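Local coordinates for serine protease (Arthrobacter nicotinovorans, PDB 3WY8), which probably hydrolyses peptide bonds as a trypsin-like serine protease, with keratinolytic activity, this chain being the protease domain of a longer protein, at residues V115-R121 with Y204-Q210; L123-F128 with P174-S180. One frame throughout, in Å; residues are numbered along the deposited sequence.

Contact 1. Residues V115-R121 with Y204-Q210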
ATOM      1  N   VAL A 115       0.326   2.226  12.821  1.00 18.45           N
ATOM      2  CA  VAL A 115       1.483   2.528  11.976  1.00 18.47           C
ATOM      3  C   VAL A 115       2.734   2.811  12.802  1.00 18.45           C
ATOM      4  O   VAL A 115       2.642   3.227  13.960  1.00 18.77           O
ATOM      5  CB  VAL A 115       1.213   3.714  10.999  1.00 18.61           C
ATOM      6  CG1 VAL A 115       0.226   3.303   9.919  1.00 18.88           C
ATOM      7  CG2 VAL A 115       0.721   4.959  11.745  1.00 19.34           C
ATOM      8  N   GLN A 116       3.896   2.570  12.197  1.00 18.13           N
ATOM      9  CA  GLN A 116       5.184   2.894  12.801  1.00 18.25           C
ATOM     10  C   GLN A 116       6.053   3.658  11.816  1.00 17.99           C
ATOM     11  O   GLN A 116       6.088   3.334  10.623  1.00 17.73           O
ATOM     12  CB  GLN A 116       5.929   1.629  13.241  1.00 18.62           C
ATOM     13  CG  GLN A 116       5.284   0.858  14.385  1.00 19.69           C
ATOM     14  CD  GLN A 116       5.332   1.585  15.720  1.00 22.26           C
ATOM     15  OE1 GLN A 116       6.161   2.475  15.937  1.00 23.62           O
ATOM     16  NE2 GLN A 116       4.444   1.195  16.630  1.00 22.83           N
ATOM     17  N   PHE A 117       6.746   4.673  12.329  1.00 17.96           N
ATOM     18  CA  PHE A 117       7.722   5.436  11.557  1.00 17.91           C
ATOM     19  C   PHE A 117       9.036   5.492  12.318  1.00 18.13           C
ATOM     20  O   PHE A 117       9.061   5.287  13.538  1.00 18.33           O
ATOM     21  CB  PHE A 117       7.205   6.854  11.273  1.00 17.90           C
ATOM     22  CG  PHE A 117       5.881   6.876  10.572  1.00 17.61           C
ATOM     23  CD1 PHE A 117       5.811   6.745   9.189  1.00 17.98           C
ATOM     24  CD2 PHE A 117       4.700   7.001  11.299  1.00 18.11           C
ATOM     25  CE1 PHE A 117       4.573   6.751   8.534  1.00 17.99           C
ATOM     26  CE2 PHE A 117       3.467   7.005  10.660  1.00 18.02           C
ATOM     27  CZ  PHE A 117       3.400   6.877   9.278  1.00 18.10           C
ATOM     28  N   ASN A 118      10.122   5.745  11.588  1.00 18.40           N
ATOM     29  CA  ASN A 118      11.458   5.897  12.170  1.00 18.59           C
ATOM     30  C   ASN A 118      11.881   4.688  12.998  1.00 18.72           C
ATOM     31  O   ASN A 118      12.503   4.825  14.053  1.00 18.42           O
ATOM     32  CB  ASN A 118      11.538   7.197  12.980  1.00 19.12           C
ATOM     33  CG  ASN A 118      10.915   8.357  12.247  1.00 19.97           C
ATOM     34  OD1 ASN A 118      11.348   8.706  11.146  1.00 22.58           O
ATOM     35  ND2 ASN A 118       9.866   8.935  12.827  1.00 22.35           N
ATOM     36  N   ALA A 119      11.529   3.504  12.497  1.00 18.23           N
ATOM     37  CA  ALA A 119      11.869   2.243  13.142  1.00 18.18           C
ATOM     38  C   ALA A 119      13.218   1.735  12.639  1.00 18.01           C
ATOM     39  O   ALA A 119      13.837   2.340  11.759  1.00 17.89           O
ATOM     40  CB  ALA A 119      10.778   1.209  12.891  1.00 18.16           C
ATOM     41  N   ALA A 120      13.669   0.624  13.208  1.00 18.07           N
ATOM     42  CA  ALA A 120      14.934   0.013  12.811  1.00 18.43           C
ATOM     43  C   ALA A 120      14.896  -0.509  11.374  1.00 18.37           C
ATOM     44  O   ALA A 120      13.835  -0.868  10.863  1.00 18.15           O
ATOM     45  CB  ALA A 120      15.271  -1.114  13.758  1.00 18.69           C
ATOM     46  N   ARG A 121      16.066  -0.542  10.738  1.00 18.43           N
ATOM     47  CA  ARG A 121      16.243  -1.222   9.453  1.00 18.47           C
ATOM     48  C   ARG A 121      16.549  -2.688   9.737  1.00 18.49           C
ATOM     49  O   ARG A 121      17.230  -3.000  10.711  1.00 19.00           O
ATOM     50  CB  ARG A 121      17.401  -0.599   8.675  1.00 18.51           C
ATOM     51  CG  ARG A 121      17.192   0.864   8.303  1.00 18.41           C
ATOM     52  CD  ARG A 121      18.323   1.387   7.427  1.00 18.22           C
ATOM     53  NE  ARG A 121      18.338   0.753   6.109  1.00 18.95           N
ATOM     54  CZ  ARG A 121      17.555   1.103   5.087  1.00 18.81           C
ATOM     55  NH1 ARG A 121      16.678   2.095   5.208  1.00 18.96           N
ATOM     56  NH2 ARG A 121      17.649   0.452   3.933  1.00 18.27           N
ATOM     57  N   TYR A 204      11.659   2.959   3.129  1.00 16.64           N
ATOM     58  CA  TYR A 204      11.815   3.164   4.555  1.00 16.65           C
ATOM     59  C   TYR A 204      10.795   4.195   5.028  1.00 17.03           C
ATOM     60  O   TYR A 204      10.689   5.282   4.458  1.00 17.48           O
ATOM     61  CB  TYR A 204      13.232   3.643   4.879  1.00 16.53           C
ATOM     62  CG  TYR A 204      13.418   3.900   6.351  1.00 16.32           C
ATOM     63  CD1 TYR A 204      13.595   2.841   7.240  1.00 16.44           C
ATOM     64  CD2 TYR A 204      13.385   5.199   6.861  1.00 16.21           C
ATOM     65  CE1 TYR A 204      13.747   3.065   8.601  1.00 17.09           C
ATOM     66  CE2 TYR A 204      13.540   5.437   8.223  1.00 16.94           C
ATOM     67  CZ  TYR A 204      13.721   4.366   9.083  1.00 16.95           C
ATOM     68  OH  TYR A 204      13.879   4.599  10.428  1.00 18.44           O
ATOM     69  N   TRP A 205      10.035   3.845   6.060  1.00 17.29           N
ATOM     70  CA  TRP A 205       9.046   4.767   6.602  1.00 17.12           C
ATOM     71  C   TRP A 205       9.683   5.712   7.617  1.00 17.50           C
ATOM     72  O   TRP A 205       9.749   5.422   8.816  1.00 17.20           O
ATOM     73  CB  TRP A 205       7.842   4.009   7.168  1.00 17.14           C
ATOM     74  CG  TRP A 205       6.784   3.759   6.125  1.00 16.20           C
ATOM     75  CD1 TRP A 205       6.951   3.743   4.765  1.00 15.77           C
ATOM     76  CD2 TRP A 205       5.399   3.494   6.360  1.00 16.60           C
ATOM     77  NE1 TRP A 205       5.756   3.492   4.144  1.00 15.77           N
ATOM     78  CE2 TRP A 205       4.786   3.329   5.100  1.00 16.37           C
ATOM     79  CE3 TRP A 205       4.616   3.375   7.516  1.00 16.83           C
ATOM     80  CZ2 TRP A 205       3.418   3.055   4.962  1.00 16.53           C
ATOM     81  CZ3 TRP A 205       3.255   3.105   7.377  1.00 16.93           C
ATOM     82  CH2 TRP A 205       2.672   2.951   6.111  1.00 17.05           C
ATOM     83  N   GLY A 206      10.163   6.844   7.101  1.00 17.53           N
ATOM     84  CA  GLY A 206      10.869   7.828   7.905  1.00 17.82           C
ATOM     85  C   GLY A 206      10.087   9.107   8.105  1.00 18.15           C
ATOM     86  O   GLY A 206       8.866   9.117   8.011  1.00 17.75           O
ATOM     87  N   THR A 207      10.801  10.194   8.386  1.00 18.41           N
ATOM     88  CA  THR A 207      10.156  11.457   8.747  1.00 18.87           C
ATOM     89  C   THR A 207       9.350  12.094   7.613  1.00 18.54           C
ATOM     90  O   THR A 207       8.329  12.727   7.870  1.00 18.73           O
ATOM     91  CB  THR A 207      11.178  12.480   9.284  1.00 19.15           C
ATOM     92  OG1 THR A 207      12.291  12.555   8.384  1.00 20.80           O
ATOM     93  CG2 THR A 207      11.664  12.064  10.672  1.00 20.00           C
ATOM     94  N   VAL A 208       9.813  11.939   6.373  1.00 17.94           N
ATOM     95  CA  VAL A 208       9.115  12.520   5.217  1.00 18.00           C
ATOM     96  C   VAL A 208       7.751  11.848   5.027  1.00 17.92           C
ATOM     97  O   VAL A 208       6.719  12.519   4.925  1.00 18.02           O
ATOM     98  CB  VAL A 208       9.972  12.438   3.929  1.00 17.90           C
ATOM     99  CG1 VAL A 208       9.179  12.898   2.710  1.00 18.16           C
ATOM    100  CG2 VAL A 208      11.255  13.277   4.081  1.00 18.53           C
ATOM    101  N   ILE A 209       7.752  10.516   5.011  1.00 17.66           N
ATOM    102  CA  ILE A 209       6.515   9.753   4.871  1.00 17.37           C
ATOM    103  C   ILE A 209       5.604   9.958   6.097  1.00 17.32           C
ATOM    104  O   ILE A 209       4.381  10.068   5.958  1.00 17.39           O
ATOM    105  CB  ILE A 209       6.817   8.262   4.551  1.00 17.24           C
ATOM    106  CG1 ILE A 209       7.436   8.165   3.148  1.00 16.90           C
ATOM    107  CG2 ILE A 209       5.559   7.406   4.667  1.00 17.07           C
ATOM    108  CD1 ILE A 209       8.033   6.792   2.775  1.00 16.93           C
ATOM    109  N   GLN A 210       6.208  10.048   7.282  1.00 17.49           N
ATOM    110  CA  GLN A 210       5.465  10.346   8.508  1.00 18.09           C
ATOM    111  C   GLN A 210       4.712  11.672   8.404  1.00 18.42           C
ATOM    112  O   GLN A 210       3.548  11.761   8.790  1.00 18.22           O
ATOM    113  CB  GLN A 210       6.401  10.377   9.716  1.00 18.03           C
ATOM    114  CG  GLN A 210       5.688  10.619  11.035  1.00 18.65           C
ATOM    115  CD  GLN A 210       6.631  10.609  12.214  1.00 19.75           C
ATOM    116  OE1 GLN A 210       7.790  11.002  12.099  1.00 21.25           O
ATOM    117  NE2 GLN A 210       6.138  10.153  13.359  1.00 21.17           N
TER
HETATM  118  O   HOH W   1       8.221   8.333  15.224  1.00 28.59           O
HETATM  119  O   HOH W   2      10.548   2.928   9.895  1.00 16.41           O

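Contact 2. Residues L123-F128 with P174-S180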
ATOM      1  N   LEU A 123      14.166  -5.264  10.077  1.00 17.73           N
ATOM      2  CA  LEU A 123      13.106  -5.995  10.766  1.00 17.68           C
ATOM      3  C   LEU A 123      12.538  -7.111   9.888  1.00 17.93           C
ATOM      4  O   LEU A 123      12.782  -7.146   8.678  1.00 18.16           O
ATOM      5  CB  LEU A 123      11.979  -5.048  11.198  1.00 17.48           C
ATOM      6  CG  LEU A 123      12.312  -3.982  12.252  1.00 17.10           C
ATOM      7  CD1 LEU A 123      11.136  -3.029  12.419  1.00 17.18           C
ATOM      8  CD2 LEU A 123      12.691  -4.615  13.583  1.00 17.62           C
ATOM      9  N   SER A 124      11.800  -8.028  10.510  1.00 18.15           N
ATOM     10  CA  SER A 124      11.086  -9.074   9.778  1.00 18.48           C
ATOM     11  C   SER A 124       9.661  -8.619   9.495  1.00 17.93           C
ATOM     12  O   SER A 124       9.051  -7.930  10.316  1.00 17.88           O
ATOM     13  CB  SER A 124      11.099 -10.382  10.564  1.00 18.87           C
ATOM     14  OG  SER A 124      12.420 -10.886  10.631  1.00 21.25           O
ATOM     15  N   TYR A 125       9.139  -9.012   8.335  1.00 17.29           N
ATOM     16  CA  TYR A 125       7.855  -8.514   7.855  1.00 16.71           C
ATOM     17  C   TYR A 125       6.986  -9.601   7.249  1.00 16.62           C
ATOM     18  O   TYR A 125       7.484 -10.629   6.793  1.00 16.80           O
ATOM     19  CB  TYR A 125       8.071  -7.462   6.763  1.00 16.71           C
ATOM     20  CG  TYR A 125       8.680  -6.171   7.241  1.00 15.96           C
ATOM     21  CD1 TYR A 125       7.877  -5.157   7.748  1.00 17.37           C
ATOM     22  CD2 TYR A 125      10.058  -5.960   7.167  1.00 16.97           C
ATOM     23  CE1 TYR A 125       8.432  -3.957   8.184  1.00 17.31           C
ATOM     24  CE2 TYR A 125      10.623  -4.768   7.603  1.00 17.41           C
ATOM     25  CZ  TYR A 125       9.799  -3.773   8.105  1.00 17.83           C
ATOM     26  OH  TYR A 125      10.353  -2.595   8.533  1.00 18.59           O
ATOM     27  N   LYS A 126       5.683  -9.349   7.245  1.00 16.57           N
ATOM     28  CA  LYS A 126       4.759 -10.074   6.385  1.00 16.77           C
ATOM     29  C   LYS A 126       4.034  -9.036   5.529  1.00 16.80           C
ATOM     30  O   LYS A 126       3.414  -8.115   6.059  1.00 16.81           O
ATOM     31  CB  LYS A 126       3.776 -10.916   7.200  1.00 16.62           C
ATOM     32  CG  LYS A 126       2.906 -11.841   6.334  1.00 18.09           C
ATOM     33  CD  LYS A 126       2.056 -12.782   7.176  1.00 19.81           C
ATOM     34  CE  LYS A 126       1.230 -13.700   6.288  1.00 21.00           C
ATOM     35  NZ  LYS A 126       0.483 -14.751   7.044  1.00 22.45           N
ATOM     36  N   SER A 127       4.156  -9.179   4.212  1.00 16.92           N
ATOM     37  CA  SER A 127       3.567  -8.247   3.254  1.00 17.16           C
ATOM     38  C   SER A 127       2.372  -8.874   2.558  1.00 16.83           C
ATOM     39  O   SER A 127       2.385 -10.059   2.242  1.00 16.78           O
ATOM     40  CB  SER A 127       4.606  -7.826   2.215  1.00 17.45           C
ATOM     41  OG  SER A 127       3.986  -7.249   1.068  1.00 19.58           O
ATOM     42  N   PHE A 128       1.350  -8.063   2.315  1.00 16.32           N
ATOM     43  CA  PHE A 128       0.120  -8.521   1.681  1.00 16.29           C
ATOM     44  C   PHE A 128      -0.167  -7.750   0.407  1.00 16.02           C
ATOM     45  O   PHE A 128       0.263  -6.614   0.259  1.00 16.51           O
ATOM     46  CB  PHE A 128      -1.051  -8.335   2.641  1.00 16.13           C
ATOM     47  CG  PHE A 128      -1.016  -9.252   3.826  1.00 16.25           C
ATOM     48  CD1 PHE A 128      -1.845 -10.373   3.872  1.00 16.36           C
ATOM     49  CD2 PHE A 128      -0.176  -8.990   4.907  1.00 17.27           C
ATOM     50  CE1 PHE A 128      -1.832 -11.227   4.978  1.00 16.36           C
ATOM     51  CE2 PHE A 128      -0.148  -9.841   6.015  1.00 16.85           C
ATOM     52  CZ  PHE A 128      -0.977 -10.962   6.047  1.00 17.53           C
ATOM     53  N   PRO A 174       0.312  -3.605   2.202  1.00 15.26           N
ATOM     54  CA  PRO A 174       1.002  -3.284   3.452  1.00 15.30           C
ATOM     55  C   PRO A 174       2.098  -4.270   3.868  1.00 15.40           C
ATOM     56  O   PRO A 174       1.948  -5.480   3.694  1.00 15.37           O
ATOM     57  CB  PRO A 174      -0.130  -3.287   4.480  1.00 15.24           C
ATOM     58  CG  PRO A 174      -1.136  -4.268   3.926  1.00 15.64           C
ATOM     59  CD  PRO A 174      -1.067  -4.085   2.431  1.00 15.48           C
ATOM     60  N   TRP A 175       3.184  -3.728   4.419  1.00 15.49           N
ATOM     61  CA  TRP A 175       4.188  -4.511   5.131  1.00 15.45           C
ATOM     62  C   TRP A 175       3.911  -4.376   6.617  1.00 15.74           C
ATOM     63  O   TRP A 175       3.936  -3.263   7.153  1.00 15.60           O
ATOM     64  CB  TRP A 175       5.592  -3.953   4.873  1.00 15.39           C
ATOM     65  CG  TRP A 175       6.186  -4.252   3.538  1.00 15.14           C
ATOM     66  CD1 TRP A 175       5.534  -4.355   2.344  1.00 15.68           C
ATOM     67  CD2 TRP A 175       7.576  -4.442   3.254  1.00 15.50           C
ATOM     68  NE1 TRP A 175       6.430  -4.618   1.335  1.00 15.83           N
ATOM     69  CE2 TRP A 175       7.692  -4.676   1.867  1.00 15.99           C
ATOM     70  CE3 TRP A 175       8.737  -4.442   4.041  1.00 15.20           C
ATOM     71  CZ2 TRP A 175       8.923  -4.916   1.246  1.00 16.24           C
ATOM     72  CZ3 TRP A 175       9.963  -4.679   3.426  1.00 14.83           C
ATOM     73  CH2 TRP A 175      10.046  -4.910   2.041  1.00 16.15           C
ATOM     74  N   PHE A 176       3.662  -5.498   7.285  1.00 15.67           N
ATOM     75  CA  PHE A 176       3.492  -5.486   8.738  1.00 16.08           C
ATOM     76  C   PHE A 176       4.744  -6.015   9.407  1.00 16.42           C
ATOM     77  O   PHE A 176       5.277  -7.045   8.993  1.00 16.80           O
ATOM     78  CB  PHE A 176       2.288  -6.334   9.163  1.00 16.10           C
ATOM     79  CG  PHE A 176       0.986  -5.868   8.579  1.00 15.67           C
ATOM     80  CD1 PHE A 176       0.321  -4.776   9.122  1.00 16.19           C
ATOM     81  CD2 PHE A 176       0.429  -6.520   7.483  1.00 15.46           C
ATOM     82  CE1 PHE A 176      -0.889  -4.332   8.577  1.00 16.63           C
ATOM     83  CE2 PHE A 176      -0.773  -6.086   6.935  1.00 15.53           C
ATOM     84  CZ  PHE A 176      -1.434  -4.992   7.478  1.00 16.92           C
ATOM     85  N   ILE A 177       5.227  -5.304  10.425  1.00 16.84           N
ATOM     86  CA  ILE A 177       6.340  -5.813  11.234  1.00 17.21           C
ATOM     87  C   ILE A 177       5.874  -7.094  11.914  1.00 17.49           C
ATOM     88  O   ILE A 177       4.814  -7.115  12.535  1.00 17.35           O
ATOM     89  CB  ILE A 177       6.792  -4.815  12.321  1.00 17.19           C
ATOM     90  CG1 ILE A 177       7.237  -3.492  11.691  1.00 17.18           C
ATOM     91  CG2 ILE A 177       7.922  -5.422  13.164  1.00 17.34           C
ATOM     92  CD1 ILE A 177       7.371  -2.341  12.695  1.00 17.18           C
ATOM     93  N   GLY A 178       6.664  -8.157  11.787  1.00 18.38           N
ATOM     94  CA  GLY A 178       6.313  -9.436  12.397  1.00 19.29           C
ATOM     95  C   GLY A 178       5.744 -10.423  11.400  1.00 20.16           C
ATOM     96  O   GLY A 178       6.146 -10.432  10.233  1.00 20.20           O
ATOM     97  N   ASN A 179       4.801 -11.244  11.860  1.00 20.84           N
ATOM     98  CA  ASN A 179       4.284 -12.360  11.059  1.00 21.90           C
ATOM     99  C   ASN A 179       2.765 -12.400  10.896  1.00 21.64           C
ATOM    100  O   ASN A 179       2.203 -13.442  10.539  1.00 21.66           O
ATOM    101  CB  ASN A 179       4.781 -13.694  11.637  1.00 22.46           C
ATOM    102  CG  ASN A 179       4.275 -13.960  13.053  1.00 25.04           C
ATOM    103  OD1 ASN A 179       3.491 -13.184  13.617  1.00 27.94           O
ATOM    104  ND2 ASN A 179       4.723 -15.072  13.634  1.00 28.72           N
ATOM    105  N   SER A 180       2.104 -11.273  11.150  1.00 21.39           N
ATOM    106  CA  SER A 180       0.642 -11.227  11.153  1.00 21.44           C
ATOM    107  C   SER A 180       0.081  -9.953  10.527  1.00 20.95           C
ATOM    108  O   SER A 180       0.689  -8.890  10.614  1.00 20.73           O
ATOM    109  CB  SER A 180       0.112 -11.370  12.585  1.00 21.60           C
ATOM    110  OG  SER A 180      -1.295 -11.198  12.623  1.00 23.04           O
TER
HETATM  111  O   HOH W   3       7.834 -12.491   9.147  1.00 32.29           O
HETATM  112  O   HOH W   4       2.282 -16.225   8.554  1.00 39.80           O

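Contact 1. Residues V115-R121 with Y204-Q210
Phe117 lies between the indole of Trp205 and the first turn of helix 207-218. Its ring and the six-membered ring of Trp205 are nearly parallel, with planes 14° apart. They are slid so far that they barely overlap, and the closest approach is Phe117 CE1 to Trp205 CE3 at 3.5 Å. One face of the Phe117 ring is taken by Gln210, whose CA sits 3.8 Å from the ring centroid in a CH-pi contact. Ile209 CG2 meets the ring at its edge. Gln210 runs on extended, CG anti to the backbone N (chi1 -177°), and this carries its amide past the ring to Asn118. There Asn118 ND2 gives a hydrogen bond to Gln210 OE1 (3.0 Å), in the plane of its own amide but above its partner's carbonyl plane. Segment 204-210 holds the start of the C-terminal helix of the trypsin-like fold, with Gly206 at its N-cap. Asn118 N bonds to Trp205 O (2.8 Å), and a water joins that oxygen to Ala119 N. The Tyr204 hydroxyl donates to a lone pair of Ala119 O (2.6 Å), which lies in the tyrosine ring plane. Arg121 NH1 passes obliquely by Tyr204 CD1; the guanidinium bonds to Asn150 OD1 through NH2 and Ala158 O through NH1.

Contact 2. Residues L123-F128 with P174-S180
Leu123 touches Ile177 through methyl groups, CD1 to CD1, at 3.8 Å. At Ser124 the carbonyl oxygen accepts a hydrogen bond from Gly178 N (2.8 Å), just past the end of strand 174-177. Tyr125 pairs with Ile177 as a non-hydrogen-bonded pair. Its ring takes the edge of Trp175 over one face, with Trp175 CE3 3.6 Å from Tyr125 CG and the planes at 59°. Tyr125 CE1 also meets Ile177 CG1, and its hydroxyl bonds to Asn186. Replacing Tyr125 by an alanine is likely to open a gap beside the Trp175 edge and to leave Asn186 without its hydroxyl partner. Lys126 and Phe176 form a hydrogen-bonded pair, each N to the other's O at 2.9 Å. The lysine chain is stretched out from CA to NZ (chi1 -172°), and this takes CD past Asn179 O at 3.4 Å before NZ forms a salt bridge with Glu5. Ser127 lays CB over the five-membered ring of Trp175, and its OG and Trp175 NE1 both bond to Asn189 OD1. Phe128 N bonds to Pro174 O (3.0 Å). The Phe128 ring puts CD2 against the edge of Phe176, 3.6 Å from Phe176 CE2. Strands 124-129 and 174-177 are neighbours in the antiparallel sheet of the second, C-terminal barrel of the chymotrypsin fold.

Contacts 1 and 2 have their centres about 14 Å apart. Along the chain they are nested: 115-121 comes first, then 123-128, then 174-180, and 204-210 closes the outer loop. Only one residue separates 115-121 from 123-128, so the loop of contact 1 runs almost directly into the strand of contact 2. Strand 185-188 is a common neighbour. It pairs with strand 174-177, and Trp205 and Ala119 of contact 1 pack on it. The contacts also touch directly, Gln116 CG to Ile177 CD1 at 4.2 Å. Contact 1 thus sets the start of the C-terminal helix at the surface against the sheet to which contact 2 belongs.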